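Local coordinates for protein myosin-17 (Arabidopsis thaliana, PDB 7KFL) that probably recognises and binds cargo as the globular tail of a plant class XI myosin, a motor protein, at residues F46-F54 against Q145-L153; T244-F255 against A292-I302. All coordinates share one frame; numbering follows the deposited sequence.

In the fold
From the N terminus, helices 4-20 and 31-43 come first, and interaction 1 then sets the loop before helix 53-65 against the start of helix 150-186. The 90 residues between its segments include helix 71-89, strand 92-93 and the unmodelled residues 100-128. Interaction 2 follows, closing a shorter excursion of 36 residues through helix 267-287 between helix 236-260 and the turn into helix 300-309. The two loops are in series, neither nesting nor crossing, with centres 42 Å apart and nearest atoms about 23 Å apart. Helix 150-186 links them: its first turn belongs to interaction 1, while L174, K175 and I178 touch I246 of helix 236-260.

Interaction 1: residues F46-F54 against Q145-L153; sequences FEVERTSVF and QVEAKYPAL
F46-F54 docks on Q145-L153 as a loop packed against a helix N-terminus, in the largely helical globular tail, where strand 146-147 gives way to helix 150-186. The backbones run in the same direction, F46 facing A148 and R50 facing P151. K149 is the N-cap residue, and its backbone N donates to F46 O (2.8 Å, N-H...O 168°), the amide lying almost straight beyond the carbonyl. F46 O also receives a CA-H...O contact from A148 CA. Beside this anchor, V146 CG2 packs on F46 CB at 3.6 Å. F54 closes the other end: with CG anti to the carbonyl carbon (chi1 -62°), its ring has V53 CG1 over one face and A152 CA over the opposite one, a CH-pi contact 4.1 Å from the centroid. Cutting F54 back to an alanine here would remove the ring, and A152 CA and P151 CB would probably lose their aromatic partner, opening a gap between the two helix starts. L40 of helix 31-43 and F155 also meet this ring. E49 and K149 have opposite charges but are not ion-paired, NZ lying 4.7 Å from OE2. The proline ring wedges beneath the loop, bringing P151 CG to 3.2 Å from E49 O.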
loop_
_atom_site.group_PDB
_atom_site.type_symbol
_atom_site.label_atom_id
_atom_site.label_comp_id
_atom_site.label_asym_id
_atom_site.label_seq_id
_atom_site.Cartn_x
_atom_site.Cartn_y
_atom_site.Cartn_z
ATOM N N PHE A 46 28.723 15.807 -1.427
ATOM C CA PHE A 46 28.678 14.609 -2.305
ATOM C C PHE A 46 30.104 14.218 -2.718
ATOM O O PHE A 46 30.298 13.057 -3.118
ATOM C CB PHE A 46 27.788 14.857 -3.527
ATOM C CG PHE A 46 26.332 15.114 -3.223
ATOM C CD1 PHE A 46 25.619 14.282 -2.371
ATOM C CD2 PHE A 46 25.663 16.181 -3.804
ATOM C CE1 PHE A 46 24.279 14.520 -2.099
ATOM C CE2 PHE A 46 24.323 16.416 -3.533
ATOM C CZ PHE A 46 23.633 15.586 -2.681
ATOM N N GLU A 47 31.066 15.145 -2.609
ATOM C CA GLU A 47 32.450 14.989 -3.136
ATOM C C GLU A 47 33.479 14.824 -2.005
ATOM O O GLU A 47 34.657 14.598 -2.340
ATOM C CB GLU A 47 32.801 16.187 -4.021
ATOM C CG GLU A 47 32.119 16.152 -5.374
ATOM C CD GLU A 47 32.181 17.457 -6.149
ATOM O OE1 GLU A 47 31.531 18.436 -5.716
ATOM O OE2 GLU A 47 32.885 17.495 -7.180
ATOM N N VAL A 48 33.078 14.923 -0.730
ATOM C CA VAL A 48 33.996 14.718 0.434
ATOM C C VAL A 48 34.111 13.215 0.718
ATOM O O VAL A 48 33.097 12.506 0.586
ATOM C CB VAL A 48 33.555 15.493 1.691
ATOM C CG1 VAL A 48 33.437 16.979 1.414
ATOM C CG2 VAL A 48 32.265 14.957 2.294
ATOM N N GLU A 49 35.305 12.769 1.112
ATOM C CA GLU A 49 35.649 11.340 1.340
ATOM C C GLU A 49 35.100 10.882 2.697
ATOM O O GLU A 49 34.946 9.658 2.877
ATOM C CB GLU A 49 37.164 11.146 1.264
ATOM C CG GLU A 49 37.765 11.527 -0.081
ATOM C CD GLU A 49 37.634 10.487 -1.183
ATOM O OE1 GLU A 49 37.159 9.369 -0.895
ATOM O OE2 GLU A 49 38.014 10.801 -2.330
ATOM N N ARG A 50 34.827 11.821 3.610
ATOM C CA ARG A 50 34.292 11.544 4.973
ATOM C C ARG A 50 33.524 12.774 5.473
ATOM O O ARG A 50 34.005 13.903 5.245
ATOM C CB ARG A 50 35.438 11.175 5.919
ATOM C CG ARG A 50 35.000 10.508 7.216
ATOM C CD ARG A 50 36.162 10.302 8.172
ATOM N NE ARG A 50 35.803 9.522 9.353
ATOM C CZ ARG A 50 35.809 8.191 9.433
ATOM N NH1 ARG A 50 36.156 7.447 8.393
ATOM N NH2 ARG A 50 35.459 7.601 10.565
ATOM N N THR A 51 32.373 12.562 6.123
ATOM C CA THR A 51 31.499 13.627 6.690
ATOM C C THR A 51 30.363 12.994 7.500
ATOM O O THR A 51 29.961 11.863 7.166
ATOM C CB THR A 51 30.927 14.540 5.595
ATOM O OG1 THR A 51 30.109 15.529 6.220
ATOM C CG2 THR A 51 30.112 13.800 4.557
ATOM N N SER A 52 29.856 13.726 8.498
ATOM C CA SER A 52 28.768 13.308 9.423
ATOM C C SER A 52 27.406 13.820 8.935
ATOM O O SER A 52 26.386 13.382 9.498
ATOM C CB SER A 52 29.045 13.788 10.826
ATOM O OG SER A 52 30.071 13.019 11.436
ATOM N N VAL A 53 27.387 14.713 7.938
ATOM C CA VAL A 53 26.156 15.422 7.471
ATOM C C VAL A 53 25.076 14.392 7.120
ATOM O O VAL A 53 23.929 14.569 7.572
ATOM C CB VAL A 53 26.444 16.373 6.292
ATOM C CG1 VAL A 53 26.898 15.641 5.037
ATOM C CG2 VAL A 53 25.243 17.258 5.988
ATOM N N PHE A 54 25.433 13.350 6.365
ATOM C CA PHE A 54 24.494 12.319 5.850
ATOM C C PHE A 54 23.902 11.528 7.023
ATOM O O PHE A 54 22.672 11.365 7.067
ATOM C CB PHE A 54 25.201 11.402 4.853
ATOM C CG PHE A 54 25.710 12.105 3.621
ATOM C CD1 PHE A 54 24.834 12.722 2.744
ATOM C CD2 PHE A 54 27.066 12.150 3.335
ATOM C CE1 PHE A 54 25.301 13.370 1.611
ATOM C CE2 PHE A 54 27.533 12.799 2.203
ATOM C CZ PHE A 54 26.649 13.407 1.342
ATOM N N GLN A 145 25.397 16.473 -12.851
ATOM C CA GLN A 145 25.966 15.219 -12.289
ATOM C C GLN A 145 27.238 15.545 -11.499
ATOM O O GLN A 145 28.040 16.364 -11.986
ATOM C CB GLN A 145 26.282 14.221 -13.407
ATOM C CG GLN A 145 25.063 13.766 -14.199
ATOM C CD GLN A 145 24.567 12.402 -13.782
ATOM O OE1 GLN A 145 24.979 11.378 -14.323
ATOM N NE2 GLN A 145 23.660 12.377 -12.818
ATOM N N VAL A 146 27.400 14.931 -10.322
ATOM C CA VAL A 146 28.648 14.975 -9.501
ATOM C C VAL A 146 29.077 13.527 -9.235
ATOM O O VAL A 146 28.197 12.705 -8.917
ATOM C CB VAL A 146 28.455 15.773 -8.193
ATOM C CG1 VAL A 146 27.642 17.041 -8.420
ATOM C CG2 VAL A 146 27.834 14.942 -7.078
ATOM N N GLU A 147 30.369 13.219 -9.393
ATOM C CA GLU A 147 30.937 11.883 -9.069
ATOM C C GLU A 147 30.952 11.744 -7.542
ATOM O O GLU A 147 31.871 12.288 -6.903
ATOM C CB GLU A 147 32.316 11.696 -9.707
ATOM C CG GLU A 147 32.268 11.586 -11.224
ATOM C CD GLU A 147 33.519 11.018 -11.875
ATOM O OE1 GLU A 147 33.866 9.859 -11.570
ATOM O OE2 GLU A 147 34.146 11.735 -12.684
ATOM N N ALA A 148 29.939 11.067 -6.996
ATOM C CA ALA A 148 29.685 10.916 -5.545
ATOM C C ALA A 148 30.777 10.048 -4.913
ATOM O O ALA A 148 31.110 8.998 -5.495
ATOM C CB ALA A 148 28.320 10.314 -5.325
ATOM N N LYS A 149 31.305 10.480 -3.764
ATOM C CA LYS A 149 32.250 9.701 -2.924
ATOM C C LYS A 149 31.438 8.758 -2.029
ATOM O O LYS A 149 30.199 8.816 -2.087
ATOM C CB LYS A 149 33.154 10.649 -2.130
ATOM C CG LYS A 149 34.066 11.532 -2.974
ATOM C CD LYS A 149 35.021 10.763 -3.870
ATOM C CE LYS A 149 35.911 11.661 -4.705
ATOM N NZ LYS A 149 35.177 12.243 -5.854
ATOM N N TYR A 150 32.118 7.918 -1.243
ATOM C CA TYR A 150 31.530 6.733 -0.560
ATOM C C TYR A 150 30.498 7.157 0.484
ATOM O O TYR A 150 29.465 6.505 0.604
ATOM C CB TYR A 150 32.632 5.834 0.012
ATOM C CG TYR A 150 33.508 5.187 -1.033
ATOM C CD1 TYR A 150 32.981 4.752 -2.241
ATOM C CD2 TYR A 150 34.865 4.999 -0.817
ATOM C CE1 TYR A 150 33.774 4.157 -3.206
ATOM C CE2 TYR A 150 35.673 4.406 -1.774
ATOM C CZ TYR A 150 35.126 3.985 -2.972
ATOM O OH TYR A 150 35.904 3.399 -3.924
ATOM N N PRO A 151 30.708 8.240 1.269
ATOM C CA PRO A 151 29.683 8.694 2.211
ATOM C C PRO A 151 28.330 8.984 1.540
ATOM O O PRO A 151 27.308 8.666 2.126
ATOM C CB PRO A 151 30.272 9.986 2.797
ATOM C CG PRO A 151 31.766 9.813 2.636
ATOM C CD PRO A 151 31.930 9.057 1.333
ATOM N N ALA A 152 28.363 9.560 0.334
ATOM C CA ALA A 152 27.180 10.007 -0.439
ATOM C C ALA A 152 26.432 8.808 -1.034
ATOM O O ALA A 152 25.187 8.849 -1.054
ATOM C CB ALA A 152 27.611 10.971 -1.516
ATOM N N LEU A 153 27.155 7.793 -1.518
ATOM C CA LEU A 153 26.562 6.571 -2.132
ATOM C C LEU A 153 25.877 5.736 -1.045
ATOM O O LEU A 153 24.813 5.149 -1.342
ATOM C CB LEU A 153 27.653 5.762 -2.840
ATOM C CG LEU A 153 28.331 6.453 -4.022
ATOM C CD1 LEU A 153 29.501 5.625 -4.529
ATOM C CD2 LEU A 153 27.343 6.725 -5.148
#

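Interaction 2: residues T244-F255 against A292-I302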
loop_
_atom_site.group_PDB
_atom_site.type_symbol
_atom_site.label_atom_id
_atom_site.label_comp_id
_atom_site.label_asym_id
_atom_site.label_seq_id
_atom_site.Cartn_x
_atom_site.Cartn_y
_atom_site.Cartn_z
ATOM N N THR A 244 -3.400 -0.104 -3.530
ATOM C CA THR A 244 -3.387 -1.388 -4.286
ATOM C C THR A 244 -2.966 -2.520 -3.340
ATOM O O THR A 244 -3.627 -3.569 -3.355
ATOM C CB THR A 244 -2.483 -1.316 -5.522
ATOM O OG1 THR A 244 -2.937 -0.243 -6.347
ATOM C CG2 THR A 244 -2.482 -2.597 -6.327
ATOM N N GLN A 245 -1.922 -2.299 -2.535
ATOM C CA GLN A 245 -1.415 -3.281 -1.535
ATOM C C GLN A 245 -2.432 -3.447 -0.396
ATOM O O GLN A 245 -2.494 -4.552 0.172
ATOM C CB GLN A 245 -0.044 -2.854 -1.002
ATOM C CG GLN A 245 1.076 -3.006 -2.023
ATOM C CD GLN A 245 2.443 -3.118 -1.391
ATOM O OE1 GLN A 245 2.722 -2.525 -0.350
ATOM N NE2 GLN A 245 3.317 -3.882 -2.027
ATOM N N ILE A 246 -3.196 -2.399 -0.072
ATOM C CA ILE A 246 -4.209 -2.409 1.027
ATOM C C ILE A 246 -5.466 -3.159 0.562
ATOM O O ILE A 246 -6.039 -3.901 1.381
ATOM C CB ILE A 246 -4.520 -0.974 1.497
ATOM C CG1 ILE A 246 -3.346 -0.380 2.279
ATOM C CG2 ILE A 246 -5.810 -0.923 2.304
ATOM C CD1 ILE A 246 -3.228 -0.892 3.697
ATOM N N PHE A 247 -5.893 -2.959 -0.689
ATOM C CA PHE A 247 -7.065 -3.656 -1.283
ATOM C C PHE A 247 -6.731 -5.145 -1.442
ATOM O O PHE A 247 -7.636 -5.984 -1.244
ATOM C CB PHE A 247 -7.506 -2.990 -2.590
ATOM C CG PHE A 247 -8.548 -1.915 -2.407
ATOM C CD1 PHE A 247 -8.289 -0.803 -1.618
ATOM C CD2 PHE A 247 -9.792 -2.013 -3.014
ATOM C CE1 PHE A 247 -9.246 0.185 -1.446
ATOM C CE2 PHE A 247 -10.748 -1.024 -2.842
ATOM C CZ PHE A 247 -10.475 0.074 -2.057
ATOM N N SER A 248 -5.472 -5.456 -1.765
ATOM C CA SER A 248 -4.883 -6.821 -1.697
ATOM C C SER A 248 -5.195 -7.444 -0.328
ATOM O O SER A 248 -5.748 -8.556 -0.298
ATOM C CB SER A 248 -3.398 -6.793 -1.974
ATOM O OG SER A 248 -2.703 -7.727 -1.161
ATOM N N PHE A 249 -4.875 -6.733 0.757
ATOM C CA PHE A 249 -5.126 -7.149 2.164
ATOM C C PHE A 249 -6.627 -7.391 2.379
ATOM O O PHE A 249 -6.990 -8.433 2.961
ATOM C CB PHE A 249 -4.561 -6.101 3.128
ATOM C CG PHE A 249 -4.992 -6.250 4.564
ATOM C CD1 PHE A 249 -4.412 -7.207 5.383
ATOM C CD2 PHE A 249 -5.962 -5.419 5.101
ATOM C CE1 PHE A 249 -4.802 -7.336 6.708
ATOM C CE2 PHE A 249 -6.352 -5.551 6.427
ATOM C CZ PHE A 249 -5.771 -6.508 7.228
ATOM N N ILE A 250 -7.475 -6.463 1.929
ATOM C CA ILE A 250 -8.962 -6.554 2.067
ATOM C C ILE A 250 -9.444 -7.809 1.332
ATOM O O ILE A 250 -10.208 -8.593 1.933
ATOM C CB ILE A 250 -9.651 -5.273 1.551
ATOM C CG1 ILE A 250 -9.478 -4.117 2.540
ATOM C CG2 ILE A 250 -11.120 -5.526 1.237
ATOM C CD1 ILE A 250 -9.790 -2.756 1.962
ATOM N N ASN A 251 -9.007 -7.983 0.083
ATOM C CA ASN A 251 -9.367 -9.130 -0.792
ATOM C C ASN A 251 -9.067 -10.446 -0.067
ATOM O O ASN A 251 -9.901 -11.362 -0.141
ATOM C CB ASN A 251 -8.607 -9.087 -2.119
ATOM C CG ASN A 251 -8.934 -10.271 -2.999
ATOM O OD1 ASN A 251 -10.042 -10.374 -3.518
ATOM N ND2 ASN A 251 -7.981 -11.174 -3.157
ATOM N N VAL A 252 -7.908 -10.517 0.592
ATOM C CA VAL A 252 -7.388 -11.716 1.313
ATOM C C VAL A 252 -8.290 -12.005 2.517
ATOM O O VAL A 252 -8.756 -13.147 2.637
ATOM C CB VAL A 252 -5.920 -11.500 1.734
ATOM C CG1 VAL A 252 -5.456 -12.500 2.783
ATOM C CG2 VAL A 252 -4.998 -11.526 0.527
ATOM N N GLN A 253 -8.520 -11.004 3.371
ATOM C CA GLN A 253 -9.273 -11.143 4.648
ATOM C C GLN A 253 -10.697 -11.642 4.367
ATOM O O GLN A 253 -11.151 -12.554 5.085
ATOM C CB GLN A 253 -9.291 -9.809 5.397
ATOM C CG GLN A 253 -7.929 -9.403 5.941
ATOM C CD GLN A 253 -7.409 -10.403 6.943
ATOM O OE1 GLN A 253 -8.116 -10.817 7.859
ATOM N NE2 GLN A 253 -6.161 -10.809 6.773
ATOM N N LEU A 254 -11.364 -11.073 3.357
ATOM C CA LEU A 254 -12.779 -11.377 3.016
ATOM C C LEU A 254 -12.875 -12.730 2.305
ATOM O O LEU A 254 -13.769 -13.519 2.670
ATOM C CB LEU A 254 -13.350 -10.259 2.138
ATOM C CG LEU A 254 -13.491 -8.895 2.815
ATOM C CD1 LEU A 254 -14.023 -7.862 1.832
ATOM C CD2 LEU A 254 -14.388 -8.978 4.042
ATOM N N PHE A 255 -12.005 -12.987 1.324
ATOM C CA PHE A 255 -12.024 -14.239 0.522
ATOM C C PHE A 255 -11.652 -15.437 1.404
ATOM O O PHE A 255 -12.238 -16.513 1.209
ATOM C CB PHE A 255 -11.091 -14.158 -0.685
ATOM C CG PHE A 255 -11.127 -15.396 -1.543
ATOM C CD1 PHE A 255 -12.152 -15.595 -2.454
ATOM C CD2 PHE A 255 -10.163 -16.381 -1.409
ATOM C CE1 PHE A 255 -12.193 -16.742 -3.231
ATOM C CE2 PHE A 255 -10.203 -17.524 -2.191
ATOM C CZ PHE A 255 -11.220 -17.704 -3.098
ATOM N N ALA A 292 -6.065 5.670 -6.780
ATOM C CA ALA A 292 -6.595 4.312 -6.508
ATOM C C ALA A 292 -5.773 3.259 -7.262
ATOM O O ALA A 292 -5.645 2.134 -6.743
ATOM C CB ALA A 292 -8.052 4.238 -6.891
ATOM N N GLY A 293 -5.254 3.607 -8.445
ATOM C CA GLY A 293 -4.486 2.695 -9.315
ATOM C C GLY A 293 -5.362 1.570 -9.835
ATOM O O GLY A 293 -6.325 1.870 -10.568
ATOM N N SER A 294 -5.045 0.325 -9.461
ATOM C CA SER A 294 -5.820 -0.900 -9.797
ATOM C C SER A 294 -6.298 -1.577 -8.505
ATOM O O SER A 294 -6.374 -2.821 -8.477
ATOM C CB SER A 294 -4.999 -1.835 -10.651
ATOM O OG SER A 294 -3.847 -2.281 -9.953
ATOM N N ALA A 295 -6.621 -0.776 -7.482
ATOM C CA ALA A 295 -7.095 -1.233 -6.153
ATOM C C ALA A 295 -8.379 -2.053 -6.312
ATOM O O ALA A 295 -8.536 -3.039 -5.573
ATOM C CB ALA A 295 -7.310 -0.050 -5.242
ATOM N N TRP A 296 -9.258 -1.659 -7.239
ATOM C CA TRP A 296 -10.553 -2.341 -7.509
ATOM C C TRP A 296 -10.293 -3.761 -8.027
ATOM O O TRP A 296 -10.981 -4.688 -7.557
ATOM C CB TRP A 296 -11.415 -1.518 -8.479
ATOM C CG TRP A 296 -12.729 -2.153 -8.817
ATOM C CD1 TRP A 296 -13.204 -2.446 -10.064
ATOM C CD2 TRP A 296 -13.736 -2.601 -7.891
ATOM N NE1 TRP A 296 -14.437 -3.036 -9.979
ATOM C CE2 TRP A 296 -14.790 -3.145 -8.659
ATOM C CE3 TRP A 296 -13.855 -2.595 -6.495
ATOM C CZ2 TRP A 296 -15.941 -3.673 -8.073
ATOM C CZ3 TRP A 296 -14.992 -3.117 -5.918
ATOM C CH2 TRP A 296 -16.019 -3.648 -6.699
ATOM N N ASP A 297 -9.321 -3.926 -8.932
ATOM C CA ASP A 297 -8.991 -5.219 -9.595
ATOM C C ASP A 297 -8.299 -6.176 -8.612
ATOM O O ASP A 297 -8.234 -7.377 -8.920
ATOM C CB ASP A 297 -8.145 -4.999 -10.852
ATOM C CG ASP A 297 -8.937 -4.440 -12.024
ATOM O OD1 ASP A 297 -10.153 -4.729 -12.106
ATOM O OD2 ASP A 297 -8.334 -3.720 -12.847
ATOM N N GLU A 298 -7.809 -5.679 -7.474
ATOM C CA GLU A 298 -7.198 -6.519 -6.408
ATOM C C GLU A 298 -8.281 -7.322 -5.677
ATOM O O GLU A 298 -7.921 -8.344 -5.066
ATOM C CB GLU A 298 -6.394 -5.654 -5.437
ATOM C CG GLU A 298 -5.050 -5.237 -6.001
ATOM C CD GLU A 298 -4.142 -6.412 -6.316
ATOM O OE1 GLU A 298 -3.867 -7.204 -5.389
ATOM O OE2 GLU A 298 -3.739 -6.552 -7.493
ATOM N N LEU A 299 -9.546 -6.888 -5.746
ATOM C CA LEU A 299 -10.709 -7.562 -5.099
ATOM C C LEU A 299 -11.331 -8.600 -6.048
ATOM O O LEU A 299 -12.416 -9.120 -5.708
ATOM C CB LEU A 299 -11.750 -6.507 -4.706
ATOM C CG LEU A 299 -11.317 -5.486 -3.656
ATOM C CD1 LEU A 299 -12.393 -4.430 -3.466
ATOM C CD2 LEU A 299 -11.005 -6.155 -2.327
ATOM N N ARG A 300 -10.685 -8.895 -7.183
ATOM C CA ARG A 300 -11.231 -9.773 -8.257
ATOM C C ARG A 300 -11.632 -11.141 -7.682
ATOM O O ARG A 300 -12.626 -11.700 -8.179
ATOM C CB ARG A 300 -10.240 -9.907 -9.421
ATOM C CG ARG A 300 -8.885 -10.494 -9.051
ATOM C CD ARG A 300 -7.864 -10.305 -10.162
ATOM N NE ARG A 300 -6.508 -10.636 -9.728
ATOM C CZ ARG A 300 -5.698 -11.527 -10.304
ATOM N NH1 ARG A 300 -6.076 -12.202 -11.379
ATOM N NH2 ARG A 300 -4.490 -11.729 -9.804
ATOM N N HIS A 301 -10.906 -11.658 -6.681
ATOM C CA HIS A 301 -11.214 -12.942 -5.989
ATOM C C HIS A 301 -12.546 -12.826 -5.241
ATOM O O HIS A 301 -13.475 -13.589 -5.566
ATOM C CB HIS A 301 -10.109 -13.351 -5.004
ATOM C CG HIS A 301 -8.828 -13.788 -5.634
ATOM N ND1 HIS A 301 -8.532 -15.121 -5.849
ATOM C CD2 HIS A 301 -7.754 -13.087 -6.058
ATOM C CE1 HIS A 301 -7.339 -15.221 -6.396
ATOM N NE2 HIS A 301 -6.841 -13.986 -6.536
ATOM N N ILE A 302 -12.620 -11.925 -4.258
ATOM C CA ILE A 302 -13.813 -11.761 -3.370
ATOM C C ILE A 302 -15.026 -11.378 -4.227
ATOM O O ILE A 302 -16.111 -11.923 -3.968
ATOM C CB ILE A 302 -13.555 -10.760 -2.220
ATOM C CG1 ILE A 302 -14.748 -10.672 -1.261
ATOM C CG2 ILE A 302 -13.171 -9.381 -2.737
ATOM C CD1 ILE A 302 -15.141 -11.986 -0.625
#
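T244-F255 and A292-I302 run side by side in the same direction: CA-CA distances are 4.2 Å for T244 and A295, 4.8 Å for N251 and L299, and 4.9 Å for F255 and I302. The first segment is continuous helix. The second leaves a helix at G293, whose phi is positive, passes through helical but irregularly bonded residues 295-298, and enters helix 300-309 after its N-cap, L299.

That cap has no polar side chain, and N251 supplies an acceptor from the facing helix. Its CG stands anti to the backbone N (chi1 178°), which carries the amide across the interface, and I302 N donates to N251 OD1 at 3.1 Å, with the donor tilted 19° from the carbonyl plane. Thus a first-turn amide of helix 300-309 is satisfied by a side chain of helix 236-260. H301 CB lies alongside the same amide, and the H301 ring turns its edge toward the face of F255 in an edge-to-face pair (centroids 5.5 Å apart, planes at 64°).

Apolar contacts make up much of the remainder. A295 CB sits over one face of the F247 ring, 3.8 Å from its centroid, while L299 spreads its two methyls, CD1 to F247 CD2 and CD2 to I250 CG2, the latter at 3.6 Å. I302 CG1 rests on L254 CB. At the start, the E298 and T244 side chains cross at about a right angle, CG of E298 lying 3.7 Å from T244 CG2; the T244 hydroxyl bonds to R240 O.

Both segments belong to the DIL domain. Around them, helix 267-287 covers F247 and I250 through L280, helix 205-231 meets F247 with L222 and L254 with W215, and helix 150-186 packs on I246 and F249.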